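Local structure of initiator protein NS1 (Human bocavirus, 4KW3) at residues Cys52-Asp57 / Lys224-Thr229; Val77-Val82 / His244-Gly249; Ile103-Glu108 / Cys116-Gly121; Pro214-Ile219 / Asp232-Leu237. The protein probably recognises the viral replication origin and nicks one DNA strand through this N-terminal endonuclease domain, starting rolling-circle replication, while other parts of the full-length protein supply the helicase activity. One frame throughout, in Å; residues are numbered along the deposited sequence.

Interaction 1 of 4, residues Cys52-Asp57 / Lys224-Thr229; sequences CAPHPD and KPDVCT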
loop_
_atom_site.group_PDB
_atom_site.type_symbol
_atom_site.label_atom_id
_atom_site.label_comp_id
_atom_site.label_asym_id
_atom_site.label_seq_id
_atom_site.Cartn_x
_atom_site.Cartn_y
_atom_site.Cartn_z
ATOM N N CYS A 52 2.625 21.178 -11.617
ATOM C CA CYS A 52 3.967 20.809 -12.036
ATOM C C CYS A 52 4.022 20.239 -13.449
ATOM O O CYS A 52 3.111 19.534 -13.886
ATOM C CB CYS A 52 4.557 19.793 -11.060
ATOM S SG CYS A 52 5.015 20.445 -9.448
ATOM N N ALA A 53 5.118 20.525 -14.139
ATOM C CA ALA A 53 5.387 19.998 -15.473
ATOM C C ALA A 53 5.910 18.573 -15.363
ATOM O O ALA A 53 6.692 18.272 -14.460
ATOM C CB ALA A 53 6.405 20.880 -16.210
ATOM N N PRO A 54 5.428 17.674 -16.235
ATOM C CA PRO A 54 5.917 16.290 -16.336
ATOM C C PRO A 54 7.353 16.246 -16.821
ATOM O O PRO A 54 7.811 17.181 -17.497
ATOM C CB PRO A 54 5.017 15.685 -17.403
ATOM C CG PRO A 54 4.706 16.855 -18.297
ATOM C CD PRO A 54 4.545 18.021 -17.362
ATOM N N HIS A 55 8.058 15.175 -16.487
ATOM C CA HIS A 55 9.366 14.949 -17.070
ATOM C C HIS A 55 9.155 14.782 -18.573
ATOM O O HIS A 55 8.076 14.341 -19.003
ATOM C CB HIS A 55 10.001 13.702 -16.464
ATOM C CG HIS A 55 10.505 13.907 -15.072
ATOM N ND1 HIS A 55 9.853 13.408 -13.966
ATOM C CD2 HIS A 55 11.573 14.592 -14.601
ATOM C CE1 HIS A 55 10.513 13.748 -12.875
ATOM N NE2 HIS A 55 11.556 14.477 -13.235
ATOM N N PRO A 56 10.171 15.126 -19.384
ATOM C CA PRO A 56 11.528 15.534 -19.004
ATOM C C PRO A 56 11.727 17.058 -18.944
ATOM O O PRO A 56 12.861 17.517 -18.926
ATOM C CB PRO A 56 12.368 14.976 -20.153
ATOM C CG PRO A 56 11.404 15.045 -21.383
ATOM C CD PRO A 56 9.987 15.231 -20.842
ATOM N N ASP A 57 10.644 17.824 -18.935
ATOM C CA ASP A 57 10.714 19.254 -18.675
ATOM C C ASP A 57 11.436 19.553 -17.366
ATOM O O ASP A 57 11.289 18.827 -16.379
ATOM C CB ASP A 57 9.304 19.835 -18.612
ATOM C CG ASP A 57 8.547 19.650 -19.907
ATOM O OD1 ASP A 57 9.165 19.821 -20.983
ATOM O OD2 ASP A 57 7.351 19.285 -19.842
ATOM N N LYS A 224 0.194 13.217 -12.188
ATOM C CA LYS A 224 0.463 12.310 -13.301
ATOM C C LYS A 224 1.751 11.541 -13.044
ATOM O O LYS A 224 2.686 12.058 -12.424
ATOM C CB LYS A 224 0.585 13.085 -14.622
ATOM C CG LYS A 224 -0.611 13.944 -14.990
ATOM C CD LYS A 224 -1.814 13.082 -15.383
ATOM C CE LYS A 224 -2.994 13.934 -15.863
ATOM N NZ LYS A 224 -4.025 13.129 -16.580
ATOM N N PRO A 225 1.806 10.300 -13.528
ATOM C CA PRO A 225 2.970 9.442 -13.336
ATOM C C PRO A 225 4.247 10.050 -13.893
ATOM O O PRO A 225 5.323 9.869 -13.314
ATOM C CB PRO A 225 2.611 8.185 -14.126
ATOM C CG PRO A 225 1.155 8.181 -14.208
ATOM C CD PRO A 225 0.700 9.598 -14.194
ATOM N N ASP A 226 4.145 10.733 -15.024
ATOM C CA ASP A 226 5.330 11.342 -15.630
ATOM C C ASP A 226 5.813 12.587 -14.845
ATOM O O ASP A 226 6.920 13.092 -15.086
ATOM C CB ASP A 226 5.141 11.599 -17.132
ATOM C CG ASP A 226 3.904 12.392 -17.425
ATOM O OD1 ASP A 226 3.013 12.438 -16.547
ATOM O OD2 ASP A 226 3.822 12.964 -18.524
ATOM N N VAL A 227 4.980 13.072 -13.919
ATOM C CA VAL A 227 5.451 14.014 -12.908
ATOM C C VAL A 227 6.127 13.289 -11.735
ATOM O O VAL A 227 7.216 13.664 -11.302
ATOM C CB VAL A 227 4.320 14.928 -12.378
ATOM C CG1 VAL A 227 4.795 15.756 -11.187
ATOM C CG2 VAL A 227 3.815 15.831 -13.477
ATOM N N CYS A 228 5.481 12.248 -11.225
ATOM C CA CYS A 228 5.915 11.617 -9.980
ATOM C C CYS A 228 7.033 10.622 -10.158
ATOM O O CYS A 228 7.582 10.139 -9.168
ATOM C CB CYS A 228 4.742 10.927 -9.283
ATOM S SG CYS A 228 3.312 11.977 -8.993
ATOM N N THR A 229 7.303 10.242 -11.404
ATOM C CA THR A 229 8.328 9.231 -11.709
ATOM C C THR A 229 9.486 9.872 -12.420
ATOM O O THR A 229 9.298 10.585 -13.417
ATOM C CB THR A 229 7.764 8.089 -12.624
ATOM O OG1 THR A 229 6.557 7.566 -12.051
ATOM C CG2 THR A 229 8.781 6.972 -12.840
#
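Pro54 and Asp226 lie side by side and point the same way, so that the pyrrolidine ring meets the carboxylate along its flank: CB of Pro54 sits 3.2 Å from OD2 of Asp226. The carboxylate gets there with CG in the crowded position between its own backbone N and carbonyl carbon (chi1 53°). Next along the chain, Val227 holds CG1 anti to its backbone N (chi1 172°), which splits the two methyls between separate partners. CG2 packs on Pro54, 3.6 Å from its CA, and CG1 faces CB of Cys52 at 4.0 Å. The contact joins the loop between helices 43-49 and 60-69 to the short helix 225-228, and His55 bonds to a carbonyl of that helix. The N-H of His55 reaches O of Asp226 at 2.8 Å, nearly straight but from above the carbonyl plane. With CG beside its backbone N (chi1 -75°), the imidazole swings back toward the same oxygen, and ND1 adds a weak, bent bond to it at 3.2 Å. ND1 also comes within 2.9 Å of O of Thr229. Arg62 of helix 60-69 touches both Val227 and His55, and its NH1 bonds to O of Ala53.

Interaction 2 of 4, residues Val77-Val82 / His244-Gly249; sequences VLCKAV and HTLING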
loop_
_atom_site.group_PDB
_atom_site.type_symbol
_atom_site.label_atom_id
_atom_site.label_comp_id
_atom_site.label_asym_id
_atom_site.label_seq_id
_atom_site.Cartn_x
_atom_site.Cartn_y
_atom_site.Cartn_z
ATOM N N VAL A 77 1.649 6.963 3.865
ATOM C CA VAL A 77 1.163 6.761 5.224
ATOM C C VAL A 77 0.235 5.543 5.307
ATOM O O VAL A 77 0.376 4.704 6.205
ATOM C CB VAL A 77 0.423 8.015 5.733
ATOM C CG1 VAL A 77 -0.157 7.799 7.155
ATOM C CG2 VAL A 77 1.361 9.198 5.721
ATOM N N LEU A 78 -0.695 5.450 4.361
ATOM C CA LEU A 78 -1.620 4.322 4.274
ATOM C C LEU A 78 -0.817 3.029 4.246
ATOM O O LEU A 78 -1.116 2.047 4.940
ATOM C CB LEU A 78 -2.465 4.417 3.001
ATOM C CG LEU A 78 -3.402 3.216 2.832
ATOM C CD1 LEU A 78 -4.304 3.077 4.048
ATOM C CD2 LEU A 78 -4.219 3.287 1.550
ATOM N N CYS A 79 0.226 3.063 3.438
ATOM C CA CYS A 79 1.102 1.934 3.265
ATOM C C CYS A 79 1.834 1.560 4.572
ATOM O O CYS A 79 1.948 0.385 4.888
ATOM C CB CYS A 79 2.073 2.248 2.120
ATOM S SG CYS A 79 3.082 0.884 1.608
ATOM N N LYS A 80 2.328 2.542 5.327
ATOM C CA LYS A 80 2.932 2.257 6.637
ATOM C C LYS A 80 1.902 1.699 7.626
ATOM O O LYS A 80 2.217 0.822 8.428
ATOM C CB LYS A 80 3.578 3.505 7.237
ATOM C CG LYS A 80 4.705 4.100 6.398
ATOM C CD LYS A 80 5.136 5.466 6.931
ATOM C CE LYS A 80 6.029 6.196 5.955
ATOM N NZ LYS A 80 6.461 7.516 6.521
ATOM N N ALA A 81 0.682 2.234 7.575
ATOM C CA ALA A 81 -0.399 1.795 8.444
ATOM C C ALA A 81 -0.671 0.302 8.235
ATOM O O ALA A 81 -0.704 -0.482 9.195
ATOM C CB ALA A 81 -1.658 2.616 8.179
ATOM N N VAL A 82 -0.858 -0.077 6.972
ATOM C CA VAL A 82 -1.105 -1.461 6.606
ATOM C C VAL A 82 0.049 -2.378 7.034
ATOM O O VAL A 82 -0.186 -3.464 7.584
ATOM C CB VAL A 82 -1.383 -1.592 5.083
ATOM C CG1 VAL A 82 -1.433 -3.040 4.668
ATOM C CG2 VAL A 82 -2.696 -0.908 4.720
ATOM N N HIS A 244 3.527 3.925 -3.023
ATOM C CA HIS A 244 4.586 3.704 -2.036
ATOM C C HIS A 244 4.782 2.227 -1.767
ATOM O O HIS A 244 3.830 1.460 -1.752
ATOM C CB HIS A 244 4.239 4.392 -0.724
ATOM C CG HIS A 244 5.400 4.525 0.208
ATOM N ND1 HIS A 244 6.446 5.388 -0.031
ATOM C CD2 HIS A 244 5.684 3.902 1.374
ATOM C CE1 HIS A 244 7.324 5.291 0.946
ATOM N NE2 HIS A 244 6.880 4.403 1.814
ATOM N N THR A 245 6.025 1.828 -1.540
ATOM C CA THR A 245 6.357 0.416 -1.393
ATOM C C THR A 245 7.222 0.168 -0.168
ATOM O O THR A 245 8.267 0.801 -0.001
ATOM C CB THR A 245 7.067 -0.077 -2.655
ATOM O OG1 THR A 245 6.170 0.095 -3.734
ATOM C CG2 THR A 245 7.399 -1.550 -2.579
ATOM N N LEU A 246 6.770 -0.730 0.697
ATOM C CA LEU A 246 7.544 -1.100 1.887
ATOM C C LEU A 246 8.009 -2.542 1.803
ATOM O O LEU A 246 7.209 -3.453 1.575
ATOM C CB LEU A 246 6.734 -0.883 3.157
ATOM C CG LEU A 246 6.546 0.584 3.552
ATOM C CD1 LEU A 246 5.573 0.703 4.721
ATOM C CD2 LEU A 246 7.905 1.196 3.909
ATOM N N ILE A 247 9.316 -2.741 1.928
ATOM C CA ILE A 247 9.871 -4.083 2.006
ATOM C C ILE A 247 10.420 -4.298 3.419
ATOM O O ILE A 247 11.410 -3.683 3.812
ATOM C CB ILE A 247 10.973 -4.303 0.964
ATOM C CG1 ILE A 247 10.475 -3.878 -0.414
ATOM C CG2 ILE A 247 11.423 -5.773 0.947
ATOM C CD1 ILE A 247 11.540 -3.868 -1.471
ATOM N N ASN A 248 9.759 -5.168 4.173
ATOM C CA ASN A 248 10.129 -5.453 5.554
ATOM C C ASN A 248 10.405 -4.204 6.367
ATOM O O ASN A 248 11.409 -4.125 7.089
ATOM C CB ASN A 248 11.311 -6.428 5.603
ATOM C CG ASN A 248 10.877 -7.883 5.365
ATOM O OD1 ASN A 248 9.787 -8.293 5.770
ATOM N ND2 ASN A 248 11.717 -8.651 4.692
ATOM N N GLY A 249 9.535 -3.208 6.203
ATOM C CA GLY A 249 9.619 -1.979 6.970
ATOM C C GLY A 249 10.373 -0.848 6.270
ATOM O O GLY A 249 10.191 0.322 6.596
#
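Cys79 of helix 77-82 faces strand 244-247. SG is anti to the backbone N (chi1 -172°), a torsion that places the sulfur between two strand side chains, His244 and Leu246. It meets the imidazole at its edge, near the ring plane: SG is 4.0 Å from CD2 of His244, and CB of Cys79 is just as close to that carbon. His244 also holds CG anti to its own N, which brings CD2 of the ring to Cys79. Beyond the sulfur, CG of Leu246 lies 4.0 Å from SG of Cys79. Here the helix packs on a face of the central sheet, its axis about 8.1 Å from that of the strand and running in roughly the same direction, 29° apart; this is helix-on-sheet packing in the core of the origin-binding nuclease domain. Leu246 turns CG beside its backbone N (chi1 -73°) and extends CD1 against the helix backbone, where the methyl is 3.6 Å from CA of Lys80 and equally near O of Cys79. The Lys80 side chain crosses Leu246 at about a right angle, and its CG touches CD1 of Leu246 at 3.9 Å. Extended beyond CG, the lysine takes NZ to a hydrogen bond with O of Asp71. Thr245, between the two inward-facing residues, turns its CB away from the helix, and its OG1 bonds to OE1 of Gln106. On the sheet side, Val105 and Ser107 of the neighbouring strand also touch Cys79.

Interaction 3 of 4, residues Ile103-Glu108 / Cys116-Gly121; sequences IIVQSE and CHIIVG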
loop_
_atom_site.group_PDB
_atom_site.type_symbol
_atom_site.label_atom_id
_atom_site.label_comp_id
_atom_site.label_asym_id
_atom_site.label_seq_id
_atom_site.Cartn_x
_atom_site.Cartn_y
_atom_site.Cartn_z
ATOM N N ILE A 103 7.344 -9.320 5.044
ATOM C CA ILE A 103 6.185 -8.524 4.654
ATOM C C ILE A 103 6.549 -7.507 3.574
ATOM O O ILE A 103 7.473 -6.707 3.747
ATOM C CB ILE A 103 5.603 -7.760 5.872
ATOM C CG1 ILE A 103 5.168 -8.744 6.966
ATOM C CG2 ILE A 103 4.431 -6.854 5.447
ATOM C CD1 ILE A 103 4.984 -8.111 8.309
ATOM N N ILE A 104 5.819 -7.543 2.460
ATOM C CA ILE A 104 5.854 -6.452 1.490
ATOM C C ILE A 104 4.465 -5.806 1.410
ATOM O O ILE A 104 3.444 -6.516 1.393
ATOM C CB ILE A 104 6.283 -6.927 0.110
ATOM C CG1 ILE A 104 7.723 -7.464 0.166
ATOM C CG2 ILE A 104 6.117 -5.777 -0.926
ATOM C CD1 ILE A 104 8.141 -8.294 -1.070
ATOM N N VAL A 105 4.428 -4.471 1.392
ATOM C CA VAL A 105 3.180 -3.728 1.236
ATOM C C VAL A 105 3.387 -2.674 0.158
ATOM O O VAL A 105 4.429 -2.007 0.110
ATOM C CB VAL A 105 2.669 -3.066 2.575
ATOM C CG1 VAL A 105 1.435 -2.197 2.339
ATOM C CG2 VAL A 105 2.327 -4.104 3.616
ATOM N N GLN A 106 2.405 -2.561 -0.728
ATOM C CA GLN A 106 2.415 -1.531 -1.753
ATOM C C GLN A 106 1.029 -0.904 -1.906
ATOM O O GLN A 106 0.045 -1.590 -2.195
ATOM C CB GLN A 106 2.874 -2.110 -3.085
ATOM C CG GLN A 106 2.938 -1.101 -4.227
ATOM C CD GLN A 106 3.763 -1.615 -5.398
ATOM O OE1 GLN A 106 4.983 -1.795 -5.284
ATOM N NE2 GLN A 106 3.100 -1.869 -6.522
ATOM N N SER A 107 0.966 0.410 -1.726
ATOM C CA SER A 107 -0.261 1.178 -1.935
ATOM C C SER A 107 -0.357 1.667 -3.385
ATOM O O SER A 107 0.651 1.928 -4.023
ATOM C CB SER A 107 -0.309 2.357 -0.969
ATOM O OG SER A 107 0.877 3.127 -1.058
ATOM N N GLU A 108 -1.575 1.773 -3.900
ATOM C CA GLU A 108 -1.791 2.158 -5.281
ATOM C C GLU A 108 -3.055 2.990 -5.410
ATOM O O GLU A 108 -4.102 2.617 -4.902
ATOM C CB GLU A 108 -1.885 0.924 -6.176
ATOM C CG GLU A 108 -2.581 1.142 -7.529
ATOM C CD GLU A 108 -2.624 -0.130 -8.388
ATOM O OE1 GLU A 108 -2.022 -1.150 -7.985
ATOM O OE2 GLU A 108 -3.265 -0.118 -9.464
ATOM N N CYS A 116 -4.135 -1.397 -1.109
ATOM C CA CYS A 116 -2.819 -1.903 -0.794
ATOM C C CYS A 116 -2.755 -3.391 -1.112
ATOM O O CYS A 116 -3.700 -4.138 -0.824
ATOM C CB CYS A 116 -2.531 -1.720 0.680
ATOM S SG CYS A 116 -2.233 -0.048 1.115
ATOM N N HIS A 117 -1.636 -3.815 -1.685
ATOM C CA HIS A 117 -1.322 -5.232 -1.791
ATOM C C HIS A 117 -0.379 -5.549 -0.652
ATOM O O HIS A 117 0.542 -4.756 -0.359
ATOM C CB HIS A 117 -0.640 -5.551 -3.108
ATOM C CG HIS A 117 -1.530 -5.413 -4.296
ATOM N ND1 HIS A 117 -2.178 -6.494 -4.867
ATOM C CD2 HIS A 117 -1.897 -4.322 -5.013
ATOM C CE1 HIS A 117 -2.892 -6.073 -5.894
ATOM N NE2 HIS A 117 -2.742 -4.761 -6.001
ATOM N N ILE A 118 -0.644 -6.674 0.014
ATOM C CA ILE A 118 0.204 -7.159 1.094
ATOM C C ILE A 118 0.657 -8.575 0.775
ATOM O O ILE A 118 -0.167 -9.471 0.599
ATOM C CB ILE A 118 -0.570 -7.215 2.430
ATOM C CG1 ILE A 118 -1.201 -5.860 2.738
ATOM C CG2 ILE A 118 0.312 -7.702 3.586
ATOM C CD1 ILE A 118 -2.686 -5.831 2.546
ATOM N N ILE A 119 1.963 -8.783 0.700
ATOM C CA ILE A 119 2.488 -10.140 0.662
ATOM C C ILE A 119 3.079 -10.426 2.036
ATOM O O ILE A 119 3.978 -9.725 2.501
ATOM C CB ILE A 119 3.577 -10.342 -0.424
ATOM C CG1 ILE A 119 3.101 -9.828 -1.780
ATOM C CG2 ILE A 119 3.929 -11.804 -0.546
ATOM C CD1 ILE A 119 4.203 -9.715 -2.773
ATOM N N VAL A 120 2.558 -11.450 2.692
ATOM C CA VAL A 120 3.035 -11.801 4.014
ATOM C C VAL A 120 3.272 -13.312 4.157
ATOM O O VAL A 120 2.476 -14.145 3.681
ATOM C CB VAL A 120 2.069 -11.286 5.088
ATOM C CG1 VAL A 120 0.624 -11.699 4.766
ATOM C CG2 VAL A 120 2.499 -11.761 6.451
ATOM N N GLY A 121 4.375 -13.659 4.815
ATOM C CA GLY A 121 4.738 -15.051 4.972
ATOM C C GLY A 121 5.483 -15.317 6.261
ATOM O O GLY A 121 6.272 -14.492 6.728
#
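His117 starts from a backbone gripped twice by Gln106: its N-H bonds to O of Gln106 at 2.8 Å, and its own O accepts the N-H of Gln106 at 2.9 Å. Both bonds lie in their carbonyl planes. CB of His117 passes 4.1 Å from O of Gln106, and CG then turns beside the backbone N (chi1 -69°), tipping the ring along the strand toward Glu108. At the far end NE2 of His117 approaches OE1 of Glu108 to 4.2 Å, too far to bond, with OE1 near the plane of the ring, at its edge. The two groups lie side by side, their planes 26° apart. Glu108 reaches this point on an extended chain, and its OE1 is already claimed by a salt bridge from Lys215. The ring of His115 meets that of His117 edge-to-face. On the opposite face of the hairpin, CG2 of Val105 packs on CG1 of Ile118 at 4.0 Å, and SG of Cys116 rests on CB of Ser107 at 3.7 Å; helix 74-94 covers this side. The antiparallel hairpin thus brings together Glu108, His115 and His117, the predicted divalent-metal ligands, the two histidines being those of the predicted RCR-2 (His-hydrophobic-His) motif of rolling-circle nucleases.

Interaction 4 of 4, residues Pro214-Ile219 / Asp232-Leu237; sequences PKNRCI and DNWFIL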
loop_
_atom_site.group_PDB
_atom_site.type_symbol
_atom_site.label_atom_id
_atom_site.label_comp_id
_atom_site.label_asym_id
_atom_site.label_seq_id
_atom_site.Cartn_x
_atom_site.Cartn_y
_atom_site.Cartn_z
ATOM N N PRO A 214 7.036 -3.441 -11.674
ATOM C CA PRO A 214 7.134 -2.632 -12.901
ATOM C C PRO A 214 5.932 -1.717 -13.130
ATOM O O PRO A 214 5.185 -1.856 -14.087
ATOM C CB PRO A 214 7.275 -3.689 -13.996
ATOM C CG PRO A 214 6.565 -4.889 -13.459
ATOM C CD PRO A 214 6.623 -4.831 -11.947
ATOM N N LYS A 215 5.769 -0.770 -12.218
ATOM C CA LYS A 215 4.738 0.246 -12.338
ATOM C C LYS A 215 5.390 1.619 -12.188
ATOM O O LYS A 215 6.449 1.753 -11.571
ATOM C CB LYS A 215 3.660 0.048 -11.269
ATOM C CG LYS A 215 2.990 -1.308 -11.313
ATOM C CD LYS A 215 1.885 -1.403 -10.288
ATOM C CE LYS A 215 1.201 -2.764 -10.325
ATOM N NZ LYS A 215 -0.113 -2.726 -9.622
ATOM N N ASN A 216 4.763 2.646 -12.745
ATOM C CA ASN A 216 5.273 3.996 -12.538
ATOM C C ASN A 216 4.596 4.579 -11.311
ATOM O O ASN A 216 3.531 4.112 -10.900
ATOM C CB ASN A 216 5.046 4.856 -13.772
ATOM C CG ASN A 216 5.729 4.284 -15.005
ATOM O OD1 ASN A 216 6.889 3.854 -14.942
ATOM N ND2 ASN A 216 5.027 4.291 -16.139
ATOM N N ARG A 217 5.238 5.560 -10.687
ATOM C CA ARG A 217 4.668 6.178 -9.510
ATOM C C ARG A 217 3.664 7.263 -9.817
ATOM O O ARG A 217 3.880 8.082 -10.721
ATOM C CB ARG A 217 5.745 6.767 -8.602
ATOM C CG ARG A 217 5.178 7.130 -7.232
ATOM C CD ARG A 217 6.228 7.545 -6.254
ATOM N NE ARG A 217 6.899 8.753 -6.675
ATOM C CZ ARG A 217 7.600 9.512 -5.850
ATOM N NH1 ARG A 217 7.676 9.150 -4.584
ATOM N NH2 ARG A 217 8.209 10.619 -6.286
ATOM N N CYS A 218 2.594 7.281 -9.022
ATOM C CA CYS A 218 1.675 8.400 -8.994
ATOM C C CYS A 218 1.138 8.598 -7.572
ATOM O O CYS A 218 0.510 7.704 -7.020
ATOM C CB CYS A 218 0.527 8.156 -9.960
ATOM S SG CYS A 218 -0.617 9.498 -9.954
ATOM N N ILE A 219 1.416 9.751 -6.962
ATOM C CA ILE A 219 1.019 9.980 -5.558
ATOM C C ILE A 219 -0.290 10.755 -5.350
ATOM O O ILE A 219 -0.679 11.022 -4.223
ATOM C CB ILE A 219 2.131 10.639 -4.722
ATOM C CG1 ILE A 219 2.461 12.031 -5.265
ATOM C CG2 ILE A 219 3.385 9.756 -4.674
ATOM C CD1 ILE A 219 3.562 12.693 -4.497
ATOM N N ASP A 232 14.799 7.711 -15.302
ATOM C CA ASP A 232 15.473 6.413 -15.142
ATOM C C ASP A 232 14.594 5.304 -14.534
ATOM O O ASP A 232 14.950 4.123 -14.540
ATOM C CB ASP A 232 16.711 6.581 -14.275
ATOM C CG ASP A 232 17.753 7.448 -14.932
ATOM O OD1 ASP A 232 17.655 7.673 -16.159
ATOM O OD2 ASP A 232 18.665 7.904 -14.216
ATOM N N ASN A 233 13.446 5.680 -13.997
ATOM C CA ASN A 233 12.582 4.698 -13.375
ATOM C C ASN A 233 11.265 4.499 -14.105
ATOM O O ASN A 233 10.318 3.918 -13.574
ATOM C CB ASN A 233 12.357 5.094 -11.920
ATOM C CG ASN A 233 13.640 5.050 -11.121
ATOM O OD1 ASN A 233 14.046 3.982 -10.658
ATOM N ND2 ASN A 233 14.313 6.204 -10.989
ATOM N N TRP A 234 11.225 4.940 -15.353
ATOM C CA TRP A 234 10.006 4.839 -16.130
ATOM C C TRP A 234 9.892 3.494 -16.812
ATOM O O TRP A 234 10.812 3.049 -17.495
ATOM C CB TRP A 234 9.941 5.935 -17.158
ATOM C CG TRP A 234 8.666 5.961 -17.891
ATOM C CD1 TRP A 234 8.413 5.446 -19.134
ATOM C CD2 TRP A 234 7.447 6.563 -17.441
ATOM N NE1 TRP A 234 7.104 5.704 -19.484
ATOM C CE2 TRP A 234 6.490 6.380 -18.457
ATOM C CE3 TRP A 234 7.072 7.238 -16.272
ATOM C CZ2 TRP A 234 5.192 6.856 -18.349
ATOM C CZ3 TRP A 234 5.768 7.711 -16.162
ATOM C CH2 TRP A 234 4.852 7.524 -17.194
ATOM N N PHE A 235 8.769 2.834 -16.583
ATOM C CA PHE A 235 8.504 1.549 -17.193
ATOM C C PHE A 235 7.642 1.817 -18.408
ATOM O O PHE A 235 6.467 2.194 -18.274
ATOM C CB PHE A 235 7.794 0.635 -16.210
ATOM C CG PHE A 235 8.697 0.038 -15.158
ATOM C CD1 PHE A 235 9.432 -1.112 -15.416
ATOM C CD2 PHE A 235 8.773 0.605 -13.887
ATOM C CE1 PHE A 235 10.222 -1.694 -14.411
ATOM C CE2 PHE A 235 9.579 0.049 -12.885
ATOM C CZ PHE A 235 10.314 -1.102 -13.154
ATOM N N ILE A 236 8.226 1.624 -19.591
ATOM C CA ILE A 236 7.597 2.048 -20.842
ATOM C C ILE A 236 6.226 1.383 -21.109
ATOM O O ILE A 236 5.342 2.021 -21.643
ATOM C CB ILE A 236 8.589 1.888 -22.062
ATOM C CG1 ILE A 236 8.146 2.717 -23.266
ATOM C CG2 ILE A 236 8.705 0.456 -22.479
ATOM C CD1 ILE A 236 7.701 4.143 -22.910
ATOM N N LEU A 237 6.007 0.142 -20.674
ATOM C CA LEU A 237 4.749 -0.537 -21.020
ATOM C C LEU A 237 3.746 -0.568 -19.852
ATOM O O LEU A 237 2.642 -1.101 -19.966
ATOM C CB LEU A 237 5.011 -1.959 -21.568
ATOM C CG LEU A 237 5.835 -2.083 -22.862
ATOM C CD1 LEU A 237 6.043 -3.541 -23.245
ATOM C CD2 LEU A 237 5.202 -1.300 -24.011
#
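The amide of Asn216 lies flat on one face of the Trp234 indole, the two planes only 12° apart. ND2 of Asn216 hovers over the six-membered part of the ring, 3.4 Å from CZ2 of Trp234, while the indole edge takes CD1 of Ile236 in its plane. The second aromatic ring, Phe235, carries CA of Pro214 over the centre of one face in a CH-pi contact, 3.4 Å from the ring centroid. OD1 of Asn216 sits at its edge, and CB of Pro214 touches CE1 of Phe235 at 3.6 Å. Trp234 holds CG anti to its backbone N (chi1 -175°), whereas Phe235 sets CG beside its own. The same amide also pins the backbone. N of Phe235 gives a short, almost perfectly straight bond (178°) to a lone pair of OD1 of Asn216, 2.7 Å away, and ND2 of Asn216 returns a weak one to O of Phe235 at 3.3 Å. One strong and one weak bond should hold the amide's rotation and help keep it flat on the indole. The grip thus ties the loop to the chain beside Lys215, whose salt bridge to Glu108 would probably favour the charged form of the lysine close to Tyr211, the predicted nuclease tyrosine.

Overall arrangement
Interactions 2 and 3 form the core: their centres are 8 Å apart, and strands 101-109 and 241-247 are neighbours in one mixed sheet, with helix 74-94 packed on it. Interaction 4 lies about 18 Å from both, centre to centre, at strand 216-217, which pairs with 241-247. Interaction 1 is outermost, its centre 11 Å from that of interaction 4, which it meets through Arg217 and Cys228. Along the chain, interaction 3 closes before interaction 4 opens, and interaction 2 spans both, whereas interaction 1 crosses interactions 2 and 4. The shared sheet and the Glu108-Lys215 salt bridge between interactions 3 and 4 bring the predicted metal ligands beside the predicted RCR-3 motif.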